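Local structure of chitin deacetylase 1 (Bombyx mori, 5ZNT) at residues A[86-91]-A[96-101]; A[90-95]-A[137-142]; A[54-59]-A[74-79]; A[44-49]-A[103-108]. The protein hydrolyses the N-acetamido groups of N-acetyl-D-glucosamine residues in chitin to give chitosan and acetate, using zinc, through the carbohydrate esterase 4 deacetylase domain contained in this chain. All blocks are in the same frame, centred on the assembly; numbering follows the deposited sequence.

The chain first passes residues 44-49, at the end of strand 38-45, and contact 4 closes the longest loop from there by meeting residues 103-108 at the zinc ion. Nested inside it, contact 3 packs helix 53-59 against strand 75-78, and contact 1 follows in series, returning from helix 85-93 to strand 97-100. Each of these two belongs to a beta-alpha-beta unit of the deacetylase domain, and strand 75-78 lies between strands 38-45 and 97-100 in one parallel sheet. Contact 2 starts from the same helix as contact 1 but reaches forward to residues 137-142, so it crosses contact 4. Contacts 1 and 4 converge on the metal through His101, Asp46 and His105.

Contact 1. Residues A[86-91]-A[96-101]; sequences SAVQET and HEIAVH. With ZN (zinc ion), chain C; NAG (2-acetamido-2-deoxy-beta-D-glucopyranose), chain B.
Ala87 O is gripped twice by Thr91, the residue that also meets His96 and Ile98 across the contact: Thr91 N and Thr91 OG1 arrive from opposite faces of the carbonyl plane, with OG1 2.9 Å from Ala87 O. This bond fits chi1 of -63°, which sets CG2 anti to the backbone N and leaves it 3.7 Å from His96 CB and 3.9 Å from Ile98 CD1. Val88 CG1 extends the apolar patch, 4.0 Å from Ile98 CG2. Between the backbones, His96 N donates to Thr91 O over 3.2 Å at 147°, closing the turn from helix 85-93 to strand 97-100. Replacing Thr91 by an alanine would probably open a gap against Ile98 and cost the Ala87 carbonyl its second donor. His96 ND1 is hydrogen-bonded to Ala74 N, beside strand 75-78, the first of this beta-alpha-beta unit. The strand 97-100 leads to His101, whose NE2 lies 2.1 Å from zinc. The chemistry is therefore divided: the hydroxyl is spent within the helix, and a methyl group faces the strand.

Contact 2. Residues A[90-95]-A[137-142]; sequences ETHRKG and ITDNSV
With CG anti to the backbone N (chi1 -172°), the His92 ring reaches out from the helix toward Ile137 and Ser141, while Ser141 turns OG in between its own N and carbonyl carbon to meet it. His92 NE2 donates to Ser141 OG at 2.7 Å, nearly straight at 160° and close to the ring plane. Ser141 OG in turn donates to Asp139 OD1, 2.6 Å away on the syn side of the carboxylate. Ile137 CD1 covers one ring face in a CH-pi contact, 3.9 Å from the His92 centroid and 21° off the normal, offset toward the rim. Asp139 OD2 stands at the ring edge, 3.8 Å from His92 CE1. At the helix end, Gly95 completes a Schellman motif, its N bonding to His92 O. A phenylalanine in place of His92 would probably leave Ser141 OG without its N-H donor. The directed relay from imidazole N-H through hydroxyl to carboxylate implies that Asp139 could favour a protonated His92, though the charge cannot be read from the geometry.

Contact 3. Residues A[54-59]-A[74-79]; sequences ELYKEI and ATYFVS
Segments 54-59 and 74-79 keep their backbones well apart, the nearest CA atoms being Tyr56 CA and Ala74 CA at 10.0 Å, and the two rings of Tyr56 and Tyr76 span the interval. They form a T-shaped pair, with centroids 4.8 Å apart and planes at 87°. Tyr76 presents its edge: CE2 sits 3.3 Å above the Tyr56 ring plane, over its centre, with Tyr56 CZ 3.4 Å from Tyr76 CE2. The Tyr76 hydroxyl lies above the CG-CD1 rim of the same ring, with Tyr76 OH 3.4 Å from Tyr56 CG; the side chains run antiparallel alongside each other and overlap at their ends. In both residues CG is anti to the carbonyl carbon, which for Tyr56 (chi1 -65°) directs the ring to the sheet. The stack thus joins the helix and second strand of the beta-alpha-beta unit formed by 38-45, 53-59 and 75-78. Phe44 of the first strand meets both rings, Ile98 of strand 97-100 touches Tyr76, and Leu55, Glu58 and Ile59 pack on helix 278-294.

Contact 4. Residues A[44-49]-A[103-108]; sequences FDDAIN and ITHNDD. With ZN (zinc ion), chain C.
The zinc site of a carbohydrate esterase 4 deacetylase brings these segments together: Asp46, just after the end of strand 38-45 and second of an Asp-Asp pair, and His105, closing the His-Ser-Ile-Thr-His sequence, are two of its three protein ligands. Asp46 OD1 and His105 NE2 each lie 2.1 Å from the zinc ion. They are 3.2 Å from each other, a closeness set by the shared metal and not a hydrogen bond. The side chains cross at about a right angle, with carboxylate and imidazole planes 85° apart. His101 NE2 and three waters bring the coordination to six. Asp46 binds through one oxygen, since OD2 remains 3.6 Å from the zinc ion. The second shell begins with Asp45, whose OD2 accepts from water 1 at 2.8 Å, while its OD1 forms a salt bridge with Arg146. An ST turn, Asn106 N donating to Thr104 OG1, spans His105, and an Asx turn, Asp108 N donating to Asn106 OD1, follows; Asp108 then caps the next helix. Asp46 also uses its second oxygen: water 3, itself on the zinc, donates to Asp46 OD2 over 2.8 Å.

Contact 1. Residues A[86-91]-A[96-101]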
loop_
_atom_site.group_PDB
_atom_site.type_symbol
_atom_site.label_atom_id
_atom_site.label_comp_id
_atom_site.label_asym_id
_atom_site.label_seq_id
_atom_site.Cartn_x
_atom_site.Cartn_y
_atom_site.Cartn_z
ATOM N N SER A 86 -8.286 13.126 -11.964
ATOM C CA SER A 86 -9.576 12.538 -12.343
ATOM C C SER A 86 -9.504 11.025 -12.301
ATOM O O SER A 86 -10.479 10.358 -11.938
ATOM C CB SER A 86 -9.975 12.969 -13.753
ATOM O OG SER A 86 -10.193 14.358 -13.760
ATOM N N ALA A 87 -8.365 10.468 -12.724
ATOM C CA ALA A 87 -8.186 9.020 -12.697
ATOM C C ALA A 87 -8.080 8.512 -11.269
ATOM O O ALA A 87 -8.633 7.453 -10.942
ATOM C CB ALA A 87 -6.949 8.625 -13.511
ATOM N N VAL A 88 -7.341 9.238 -10.414
ATOM C CA VAL A 88 -7.292 8.904 -8.995
ATOM C C VAL A 88 -8.710 8.882 -8.425
ATOM O O VAL A 88 -9.096 7.965 -7.695
ATOM C CB VAL A 88 -6.391 9.915 -8.243
ATOM C CG1 VAL A 88 -6.538 9.774 -6.759
ATOM C CG2 VAL A 88 -4.881 9.752 -8.639
ATOM N N GLN A 89 -9.501 9.896 -8.765
ATOM C CA GLN A 89 -10.875 9.994 -8.277
ATOM C C GLN A 89 -11.713 8.813 -8.739
ATOM O O GLN A 89 -12.510 8.266 -7.967
ATOM C CB GLN A 89 -11.496 11.305 -8.760
ATOM C CG GLN A 89 -12.948 11.521 -8.314
ATOM C CD GLN A 89 -13.482 12.871 -8.793
ATOM O OE1 GLN A 89 -13.068 13.391 -9.830
ATOM N NE2 GLN A 89 -14.405 13.432 -8.042
ATOM N N GLU A 90 -11.534 8.395 -9.989
ATOM C CA GLU A 90 -12.321 7.294 -10.519
ATOM C C GLU A 90 -11.897 5.965 -9.896
ATOM O O GLU A 90 -12.739 5.119 -9.571
ATOM C CB GLU A 90 -12.178 7.264 -12.041
ATOM C CG GLU A 90 -12.889 6.114 -12.710
ATOM C CD GLU A 90 -14.416 6.237 -12.663
ATOM O OE1 GLU A 90 -15.066 5.297 -13.163
ATOM O OE2 GLU A 90 -14.964 7.244 -12.124
ATOM N N THR A 91 -10.590 5.776 -9.725
ATOM C CA THR A 91 -10.074 4.610 -9.021
ATOM C C THR A 91 -10.671 4.508 -7.620
ATOM O O THR A 91 -11.066 3.421 -7.181
ATOM C CB THR A 91 -8.544 4.716 -8.972
ATOM O OG1 THR A 91 -8.029 4.673 -10.310
ATOM C CG2 THR A 91 -7.913 3.613 -8.128
ATOM N N HIS A 96 -11.134 1.159 -4.914
ATOM C CA HIS A 96 -9.743 0.951 -4.550
ATOM C C HIS A 96 -9.301 2.031 -3.568
ATOM O O HIS A 96 -9.868 3.124 -3.508
ATOM C CB HIS A 96 -8.860 0.943 -5.794
ATOM C CG HIS A 96 -9.310 -0.053 -6.819
ATOM N ND1 HIS A 96 -9.103 -1.409 -6.675
ATOM C CD2 HIS A 96 -9.990 0.106 -7.977
ATOM C CE1 HIS A 96 -9.619 -2.042 -7.714
ATOM N NE2 HIS A 96 -10.171 -1.145 -8.516
ATOM N N GLU A 97 -8.300 1.700 -2.771
ATOM C CA GLU A 97 -7.816 2.614 -1.750
ATOM C C GLU A 97 -6.754 3.531 -2.339
ATOM O O GLU A 97 -5.901 3.084 -3.106
ATOM C CB GLU A 97 -7.233 1.841 -0.563
ATOM C CG GLU A 97 -6.602 2.769 0.475
ATOM C CD GLU A 97 -6.168 2.057 1.755
ATOM O OE1 GLU A 97 -6.411 0.836 1.876
ATOM O OE2 GLU A 97 -5.599 2.743 2.643
ATOM N N ILE A 98 -6.812 4.814 -1.978
ATOM C CA ILE A 98 -5.802 5.788 -2.387
ATOM C C ILE A 98 -4.986 6.142 -1.158
ATOM O O ILE A 98 -5.551 6.548 -0.141
ATOM C CB ILE A 98 -6.431 7.052 -2.993
ATOM C CG1 ILE A 98 -7.268 6.693 -4.211
ATOM C CG2 ILE A 98 -5.321 8.080 -3.353
ATOM C CD1 ILE A 98 -6.485 6.013 -5.345
ATOM N N ALA A 99 -3.664 5.986 -1.249
ATOM C CA ALA A 99 -2.737 6.319 -0.168
ATOM C C ALA A 99 -1.657 7.233 -0.736
ATOM O O ALA A 99 -1.601 7.460 -1.949
ATOM C CB ALA A 99 -2.105 5.047 0.445
ATOM N N VAL A 100 -0.780 7.783 0.124
ATOM C CA VAL A 100 0.175 8.794 -0.345
ATOM C C VAL A 100 1.570 8.204 -0.442
ATOM O O VAL A 100 1.983 7.365 0.375
ATOM C CB VAL A 100 0.184 10.071 0.516
ATOM C CG1 VAL A 100 -1.232 10.664 0.627
ATOM C CG2 VAL A 100 0.805 9.840 1.892
ATOM N N HIS A 101 2.308 8.683 -1.440
ATOM C CA HIS A 101 3.659 8.265 -1.770
ATOM C C HIS A 101 4.533 9.501 -2.015
ATOM O O HIS A 101 5.485 9.452 -2.799
ATOM C CB HIS A 101 3.623 7.346 -2.993
ATOM C CG HIS A 101 4.898 6.607 -3.278
ATOM N ND1 HIS A 101 5.639 5.974 -2.303
ATOM C CD2 HIS A 101 5.532 6.351 -4.455
ATOM C CE1 HIS A 101 6.681 5.377 -2.861
ATOM N NE2 HIS A 101 6.643 5.596 -4.166
HETATM ZN ZN ZN C . 7.923 5.108 -5.775
HETATM C C1 NAG B . -7.173 11.445 -17.035
HETATM C C2 NAG B . -7.135 11.184 -18.527
HETATM C C3 NAG B . -8.557 11.228 -19.086
HETATM C C4 NAG B . -9.482 10.307 -18.293
HETATM C C5 NAG B . -9.317 10.531 -16.792
HETATM C C6 NAG B . -10.053 9.517 -15.948
HETATM C C7 NAG B . -4.944 12.028 -19.278
HETATM C C8 NAG B . -4.252 13.051 -20.131
HETATM N N2 NAG B . -6.276 12.113 -19.242
HETATM O O3 NAG B . -8.494 10.857 -20.456
HETATM O O4 NAG B . -10.844 10.670 -18.481
HETATM O O5 NAG B . -7.937 10.464 -16.423
HETATM O O6 NAG B . -9.693 8.194 -16.320
HETATM O O7 NAG B . -4.317 11.181 -18.624
HETATM O O HOH W 1 7.771 2.898 -5.173
HETATM O O HOH W 2 9.508 4.302 -4.309
HETATM O O HOH W 3 9.156 4.385 -7.380
#

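Contact 2. Residues A[90-95]-A[137-142]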
loop_
_atom_site.group_PDB
_atom_site.type_symbol
_atom_site.label_atom_id
_atom_site.label_comp_id
_atom_site.label_asym_id
_atom_site.label_seq_id
_atom_site.Cartn_x
_atom_site.Cartn_y
_atom_site.Cartn_z
ATOM N N GLU A 90 -11.534 8.395 -9.989
ATOM C CA GLU A 90 -12.321 7.294 -10.519
ATOM C C GLU A 90 -11.897 5.965 -9.896
ATOM O O GLU A 90 -12.739 5.119 -9.571
ATOM C CB GLU A 90 -12.178 7.264 -12.041
ATOM C CG GLU A 90 -12.889 6.114 -12.710
ATOM C CD GLU A 90 -14.416 6.237 -12.663
ATOM O OE1 GLU A 90 -15.066 5.297 -13.163
ATOM O OE2 GLU A 90 -14.964 7.244 -12.124
ATOM N N THR A 91 -10.590 5.776 -9.725
ATOM C CA THR A 91 -10.074 4.610 -9.021
ATOM C C THR A 91 -10.671 4.508 -7.620
ATOM O O THR A 91 -11.066 3.421 -7.181
ATOM C CB THR A 91 -8.544 4.716 -8.972
ATOM O OG1 THR A 91 -8.029 4.673 -10.310
ATOM C CG2 THR A 91 -7.913 3.613 -8.128
ATOM N N HIS A 92 -10.734 5.630 -6.904
ATOM C CA HIS A 92 -11.334 5.668 -5.576
ATOM C C HIS A 92 -12.835 5.387 -5.652
ATOM O O HIS A 92 -13.368 4.605 -4.852
ATOM C CB HIS A 92 -11.059 7.037 -4.953
ATOM C CG HIS A 92 -11.459 7.165 -3.510
ATOM N ND1 HIS A 92 -12.711 7.591 -3.118
ATOM C CD2 HIS A 92 -10.755 6.981 -2.372
ATOM C CE1 HIS A 92 -12.766 7.644 -1.799
ATOM N NE2 HIS A 92 -11.591 7.281 -1.319
ATOM N N ARG A 93 -13.523 5.990 -6.632
ATOM C CA ARG A 93 -14.960 5.749 -6.796
ATOM C C ARG A 93 -15.239 4.269 -7.001
ATOM O O ARG A 93 -16.245 3.744 -6.504
ATOM C CB ARG A 93 -15.514 6.568 -7.976
ATOM C CG ARG A 93 -17.037 6.474 -8.129
ATOM C CD ARG A 93 -17.537 7.211 -9.348
ATOM N NE ARG A 93 -17.245 6.496 -10.586
ATOM C CZ ARG A 93 -18.009 5.540 -11.108
ATOM N NH1 ARG A 93 -19.123 5.161 -10.485
ATOM N NH2 ARG A 93 -17.649 4.954 -12.248
ATOM N N LYS A 94 -14.341 3.567 -7.710
ATOM C CA LYS A 94 -14.491 2.138 -7.958
ATOM C C LYS A 94 -14.139 1.283 -6.749
ATOM O O LYS A 94 -14.240 0.059 -6.836
ATOM C CB LYS A 94 -13.632 1.704 -9.152
ATOM C CG LYS A 94 -14.187 2.179 -10.508
ATOM C CD LYS A 94 -15.483 1.467 -10.825
ATOM C CE LYS A 94 -15.891 1.697 -12.271
ATOM N NZ LYS A 94 -16.932 0.714 -12.714
ATOM N N GLY A 95 -13.728 1.879 -5.635
ATOM C CA GLY A 95 -13.530 1.145 -4.400
ATOM C C GLY A 95 -12.101 0.753 -4.091
ATOM O O GLY A 95 -11.872 0.046 -3.100
ATOM N N ILE A 137 -11.949 14.035 -2.721
ATOM C CA ILE A 137 -12.171 12.949 -1.782
ATOM C C ILE A 137 -12.441 13.593 -0.436
ATOM O O ILE A 137 -11.590 14.313 0.105
ATOM C CB ILE A 137 -10.978 11.983 -1.748
ATOM C CG1 ILE A 137 -10.877 11.283 -3.114
ATOM C CG2 ILE A 137 -11.130 10.976 -0.573
ATOM C CD1 ILE A 137 -9.619 10.410 -3.290
ATOM N N THR A 138 -13.654 13.392 0.077
ATOM C CA THR A 138 -14.106 14.107 1.261
ATOM C C THR A 138 -14.380 13.202 2.452
ATOM O O THR A 138 -14.770 13.705 3.511
ATOM C CB THR A 138 -15.379 14.907 0.935
ATOM O OG1 THR A 138 -16.357 14.018 0.381
ATOM C CG2 THR A 138 -15.077 15.996 -0.103
ATOM N N ASP A 139 -14.189 11.887 2.328
ATOM C CA ASP A 139 -14.557 10.968 3.395
ATOM C C ASP A 139 -13.383 10.574 4.286
ATOM O O ASP A 139 -13.478 9.573 5.003
ATOM C CB ASP A 139 -15.217 9.721 2.797
ATOM C CG ASP A 139 -14.269 8.924 1.908
ATOM O OD1 ASP A 139 -13.142 9.411 1.624
ATOM O OD2 ASP A 139 -14.643 7.801 1.512
ATOM N N ASN A 140 -12.270 11.317 4.234
ATOM C CA ASN A 140 -11.097 11.075 5.087
ATOM C C ASN A 140 -10.543 9.650 4.967
ATOM O O ASN A 140 -10.000 9.097 5.929
ATOM C CB ASN A 140 -11.411 11.403 6.544
ATOM C CG ASN A 140 -11.863 12.831 6.713
ATOM O OD1 ASN A 140 -13.008 13.084 7.066
ATOM N ND2 ASN A 140 -10.982 13.771 6.421
ATOM N N SER A 141 -10.641 9.066 3.775
ATOM C CA SER A 141 -10.186 7.699 3.536
ATOM C C SER A 141 -8.763 7.607 2.967
ATOM O O SER A 141 -8.266 6.496 2.763
ATOM C CB SER A 141 -11.161 6.986 2.600
ATOM O OG SER A 141 -11.252 7.645 1.344
ATOM N N VAL A 142 -8.090 8.729 2.723
ATOM C CA VAL A 142 -6.674 8.735 2.347
ATOM C C VAL A 142 -5.867 8.708 3.652
ATOM O O VAL A 142 -5.700 9.728 4.308
ATOM C CB VAL A 142 -6.338 9.953 1.482
ATOM C CG1 VAL A 142 -4.849 9.974 1.116
ATOM C CG2 VAL A 142 -7.241 9.997 0.217
#

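Contact 3. Residues A[54-59]-A[74-79]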
loop_
_atom_site.group_PDB
_atom_site.type_symbol
_atom_site.label_atom_id
_atom_site.label_comp_id
_atom_site.label_asym_id
_atom_site.label_seq_id
_atom_site.Cartn_x
_atom_site.Cartn_y
_atom_site.Cartn_z
ATOM N N GLU A 54 -5.063 2.171 -18.605
ATOM C CA GLU A 54 -5.610 1.024 -19.320
ATOM C C GLU A 54 -5.162 -0.297 -18.705
ATOM O O GLU A 54 -5.925 -1.271 -18.708
ATOM C CB GLU A 54 -5.209 1.083 -20.795
ATOM C CG GLU A 54 -5.945 2.154 -21.590
ATOM C CD GLU A 54 -7.447 1.905 -21.654
ATOM O OE1 GLU A 54 -7.854 0.870 -22.247
ATOM O OE2 GLU A 54 -8.210 2.739 -21.096
ATOM N N LEU A 55 -3.921 -0.373 -18.219
ATOM C CA LEU A 55 -3.502 -1.577 -17.503
ATOM C C LEU A 55 -4.434 -1.860 -16.325
ATOM O O LEU A 55 -4.857 -3.007 -16.114
ATOM C CB LEU A 55 -2.059 -1.431 -17.016
ATOM C CG LEU A 55 -1.619 -2.543 -16.060
ATOM C CD1 LEU A 55 -1.344 -3.838 -16.820
ATOM C CD2 LEU A 55 -0.419 -2.139 -15.248
ATOM N N TYR A 56 -4.760 -0.836 -15.537
ATOM C CA TYR A 56 -5.597 -1.085 -14.367
ATOM C C TYR A 56 -6.997 -1.533 -14.780
ATOM O O TYR A 56 -7.623 -2.329 -14.068
ATOM C CB TYR A 56 -5.653 0.152 -13.476
ATOM C CG TYR A 56 -4.297 0.513 -12.872
ATOM C CD1 TYR A 56 -3.432 -0.478 -12.399
ATOM C CD2 TYR A 56 -3.868 1.839 -12.814
ATOM C CE1 TYR A 56 -2.182 -0.152 -11.851
ATOM C CE2 TYR A 56 -2.613 2.171 -12.287
ATOM C CZ TYR A 56 -1.782 1.165 -11.801
ATOM O OH TYR A 56 -0.555 1.482 -11.252
ATOM N N LYS A 57 -7.484 -1.077 -15.943
ATOM C CA LYS A 57 -8.787 -1.544 -16.428
ATOM C C LYS A 57 -8.741 -3.013 -16.815
ATOM O O LYS A 57 -9.718 -3.746 -16.606
ATOM C CB LYS A 57 -9.257 -0.704 -17.619
ATOM C CG LYS A 57 -9.856 0.616 -17.222
ATOM C CD LYS A 57 -10.170 1.486 -18.444
ATOM C CE LYS A 57 -10.385 2.955 -18.033
ATOM N NZ LYS A 57 -10.574 3.852 -19.206
ATOM N N GLU A 58 -7.622 -3.457 -17.391
ATOM C CA GLU A 58 -7.481 -4.853 -17.769
ATOM C C GLU A 58 -7.469 -5.753 -16.539
ATOM O O GLU A 58 -8.087 -6.821 -16.542
ATOM C CB GLU A 58 -6.208 -5.051 -18.588
ATOM C CG GLU A 58 -5.915 -6.481 -18.958
ATOM C CD GLU A 58 -4.776 -6.636 -19.979
ATOM O OE1 GLU A 58 -4.190 -5.607 -20.425
ATOM O OE2 GLU A 58 -4.459 -7.801 -20.330
ATOM N N ILE A 59 -6.764 -5.340 -15.483
ATOM C CA ILE A 59 -6.697 -6.138 -14.260
ATOM C C ILE A 59 -8.036 -6.105 -13.524
ATOM O O ILE A 59 -8.611 -7.147 -13.193
ATOM C CB ILE A 59 -5.564 -5.643 -13.344
ATOM C CG1 ILE A 59 -4.205 -5.751 -14.047
ATOM C CG2 ILE A 59 -5.587 -6.450 -12.041
ATOM C CD1 ILE A 59 -3.058 -5.027 -13.323
ATOM N N ALA A 74 -7.521 -3.102 -4.721
ATOM C CA ALA A 74 -6.091 -2.858 -4.569
ATOM C C ALA A 74 -5.875 -1.507 -3.888
ATOM O O ALA A 74 -6.813 -0.736 -3.666
ATOM C CB ALA A 74 -5.374 -2.918 -5.940
ATOM N N THR A 75 -4.623 -1.229 -3.531
ATOM C CA THR A 75 -4.227 0.010 -2.856
ATOM C C THR A 75 -3.193 0.721 -3.723
ATOM O O THR A 75 -2.247 0.092 -4.177
ATOM C CB THR A 75 -3.628 -0.283 -1.468
ATOM O OG1 THR A 75 -4.557 -1.063 -0.689
ATOM C CG2 THR A 75 -3.310 1.013 -0.712
ATOM N N TYR A 76 -3.369 2.024 -3.940
ATOM C CA TYR A 76 -2.490 2.814 -4.796
ATOM C C TYR A 76 -1.744 3.809 -3.924
ATOM O O TYR A 76 -2.372 4.652 -3.274
ATOM C CB TYR A 76 -3.281 3.559 -5.870
ATOM C CG TYR A 76 -3.877 2.622 -6.894
ATOM C CD1 TYR A 76 -5.041 1.915 -6.620
ATOM C CD2 TYR A 76 -3.259 2.422 -8.123
ATOM C CE1 TYR A 76 -5.585 1.031 -7.545
ATOM C CE2 TYR A 76 -3.808 1.553 -9.072
ATOM C CZ TYR A 76 -4.975 0.879 -8.777
ATOM O OH TYR A 76 -5.504 0.025 -9.697
ATOM N N PHE A 77 -0.421 3.671 -3.862
ATOM C CA PHE A 77 0.417 4.651 -3.171
ATOM C C PHE A 77 0.836 5.684 -4.210
ATOM O O PHE A 77 1.731 5.443 -5.022
ATOM C CB PHE A 77 1.615 3.973 -2.504
ATOM C CG PHE A 77 1.227 3.133 -1.314
ATOM C CD1 PHE A 77 1.003 3.723 -0.077
ATOM C CD2 PHE A 77 1.048 1.766 -1.450
ATOM C CE1 PHE A 77 0.616 2.947 1.015
ATOM C CE2 PHE A 77 0.672 0.994 -0.363
ATOM C CZ PHE A 77 0.453 1.582 0.856
ATOM N N VAL A 78 0.185 6.839 -4.182
ATOM C CA VAL A 78 0.204 7.775 -5.305
ATOM C C VAL A 78 1.213 8.863 -5.017
ATOM O O VAL A 78 1.181 9.471 -3.942
ATOM C CB VAL A 78 -1.198 8.369 -5.543
ATOM C CG1 VAL A 78 -1.158 9.384 -6.714
ATOM C CG2 VAL A 78 -2.199 7.221 -5.856
ATOM N N SER A 79 2.110 9.113 -5.975
ATOM C CA SER A 79 2.998 10.266 -5.944
ATOM C C SER A 79 2.450 11.340 -6.886
ATOM O O SER A 79 1.731 11.034 -7.835
ATOM C CB SER A 79 4.432 9.868 -6.356
ATOM O OG SER A 79 4.437 9.283 -7.667
#

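Contact 4. Residues A[44-49]-A[103-108]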
loop_
_atom_site.group_PDB
_atom_site.type_symbol
_atom_site.label_atom_id
_atom_site.label_comp_id
_atom_site.label_asym_id
_atom_site.label_seq_id
_atom_site.Cartn_x
_atom_site.Cartn_y
_atom_site.Cartn_z
ATOM N N PHE A 44 0.128 -0.683 -5.906
ATOM C CA PHE A 44 0.833 -0.028 -7.000
ATOM C C PHE A 44 1.398 1.301 -6.517
ATOM O O PHE A 44 0.673 2.098 -5.904
ATOM C CB PHE A 44 -0.106 0.206 -8.191
ATOM C CG PHE A 44 -0.661 -1.057 -8.752
ATOM C CD1 PHE A 44 0.115 -1.855 -9.585
ATOM C CD2 PHE A 44 -1.946 -1.472 -8.417
ATOM C CE1 PHE A 44 -0.398 -3.051 -10.085
ATOM C CE2 PHE A 44 -2.458 -2.656 -8.927
ATOM C CZ PHE A 44 -1.685 -3.433 -9.765
ATOM N N ASP A 45 2.655 1.546 -6.823
ATOM C CA ASP A 45 3.227 2.804 -6.431
ATOM C C ASP A 45 3.210 3.744 -7.610
ATOM O O ASP A 45 2.983 3.359 -8.775
ATOM C CB ASP A 45 4.592 2.607 -5.791
ATOM C CG ASP A 45 4.522 1.910 -4.452
ATOM O OD1 ASP A 45 3.410 1.513 -4.045
ATOM O OD2 ASP A 45 5.591 1.752 -3.817
ATOM N N ASP A 46 3.469 4.984 -7.241
ATOM C CA ASP A 46 3.808 6.094 -8.097
ATOM C C ASP A 46 2.639 6.446 -9.001
ATOM O O ASP A 46 1.620 5.948 -8.821
ATOM C CB ASP A 46 4.987 5.833 -9.087
ATOM C CG ASP A 46 6.287 5.293 -8.452
ATOM O OD1 ASP A 46 6.399 5.341 -7.249
ATOM O OD2 ASP A 46 7.146 4.849 -9.265
ATOM N N ALA A 47 2.830 7.366 -9.909
ATOM C CA ALA A 47 1.766 8.092 -10.581
ATOM C C ALA A 47 0.656 7.253 -11.197
ATOM O O ALA A 47 0.879 6.188 -11.599
ATOM C CB ALA A 47 2.332 9.078 -11.587
ATOM N N ILE A 48 -0.532 7.806 -11.249
ATOM C CA ILE A 48 -1.610 7.180 -11.943
ATOM C C ILE A 48 -1.871 8.117 -13.123
ATOM O O ILE A 48 -2.217 9.220 -12.929
ATOM C CB ILE A 48 -2.878 7.036 -11.109
ATOM C CG1 ILE A 48 -2.643 6.101 -9.953
ATOM C CG2 ILE A 48 -4.000 6.584 -11.991
ATOM C CD1 ILE A 48 -3.846 5.849 -9.148
ATOM N N ASN A 49 -1.722 7.645 -14.337
ATOM C CA ASN A 49 -1.927 8.503 -15.510
ATOM C C ASN A 49 -2.062 7.603 -16.727
ATOM O O ASN A 49 -2.182 6.379 -16.602
ATOM C CB ASN A 49 -0.792 9.540 -15.661
ATOM C CG ASN A 49 0.588 8.906 -15.785
ATOM O OD1 ASN A 49 0.734 7.803 -16.283
ATOM N ND2 ASN A 49 1.616 9.636 -15.362
ATOM N N ILE A 103 4.886 14.119 -2.382
ATOM C CA ILE A 103 4.756 15.086 -3.475
ATOM C C ILE A 103 5.920 14.959 -4.451
ATOM O O ILE A 103 5.724 14.817 -5.663
ATOM C CB ILE A 103 4.672 16.514 -2.902
ATOM C CG1 ILE A 103 3.325 16.715 -2.194
ATOM C CG2 ILE A 103 4.929 17.563 -4.041
ATOM C CD1 ILE A 103 3.180 18.093 -1.500
ATOM N N THR A 104 7.149 14.993 -3.943
ATOM C CA THR A 104 8.307 15.109 -4.823
ATOM C C THR A 104 8.883 13.774 -5.276
ATOM O O THR A 104 9.558 13.743 -6.312
ATOM C CB THR A 104 9.452 15.889 -4.150
ATOM O OG1 THR A 104 10.041 15.078 -3.127
ATOM C CG2 THR A 104 8.956 17.206 -3.533
ATOM N N HIS A 105 8.669 12.688 -4.534
ATOM C CA HIS A 105 9.377 11.425 -4.794
ATOM C C HIS A 105 10.886 11.670 -4.938
ATOM O O HIS A 105 11.558 11.084 -5.792
ATOM C CB HIS A 105 8.814 10.716 -6.033
ATOM C CG HIS A 105 8.958 9.224 -5.996
ATOM N ND1 HIS A 105 10.138 8.573 -6.306
ATOM C CD2 HIS A 105 8.063 8.252 -5.690
ATOM C CE1 HIS A 105 9.956 7.267 -6.210
ATOM N NE2 HIS A 105 8.711 7.048 -5.815
ATOM N N ASN A 106 11.396 12.593 -4.129
ATOM C CA ASN A 106 12.813 12.948 -4.057
ATOM C C ASN A 106 13.696 11.708 -4.122
ATOM O O ASN A 106 13.578 10.815 -3.282
ATOM C CB ASN A 106 13.055 13.703 -2.745
ATOM C CG ASN A 106 14.436 14.370 -2.680
ATOM O OD1 ASN A 106 15.382 13.911 -3.301
ATOM N ND2 ASN A 106 14.532 15.459 -1.928
ATOM N N ASP A 107 14.572 11.639 -5.131
ATOM C CA ASP A 107 15.366 10.429 -5.332
ATOM C C ASP A 107 16.652 10.420 -4.525
ATOM O O ASP A 107 17.437 9.476 -4.657
ATOM C CB ASP A 107 15.676 10.210 -6.816
ATOM C CG ASP A 107 16.537 11.314 -7.421
ATOM O OD1 ASP A 107 16.877 12.304 -6.730
ATOM O OD2 ASP A 107 16.847 11.194 -8.621
ATOM N N ASP A 108 16.862 11.422 -3.678
ATOM C CA ASP A 108 17.985 11.462 -2.748
ATOM C C ASP A 108 17.596 10.668 -1.508
ATOM O O ASP A 108 16.885 11.168 -0.635
ATOM C CB ASP A 108 18.331 12.905 -2.408
ATOM C CG ASP A 108 19.611 13.023 -1.610
ATOM O OD1 ASP A 108 20.173 11.972 -1.232
ATOM O OD2 ASP A 108 20.047 14.164 -1.369
HETATM ZN ZN ZN C . 7.923 5.108 -5.775
HETATM O O HOH W 1 7.771 2.898 -5.173
HETATM O O HOH W 3 9.156 4.385 -7.380
HETATM O O HOH W 2 9.508 4.302 -4.309
#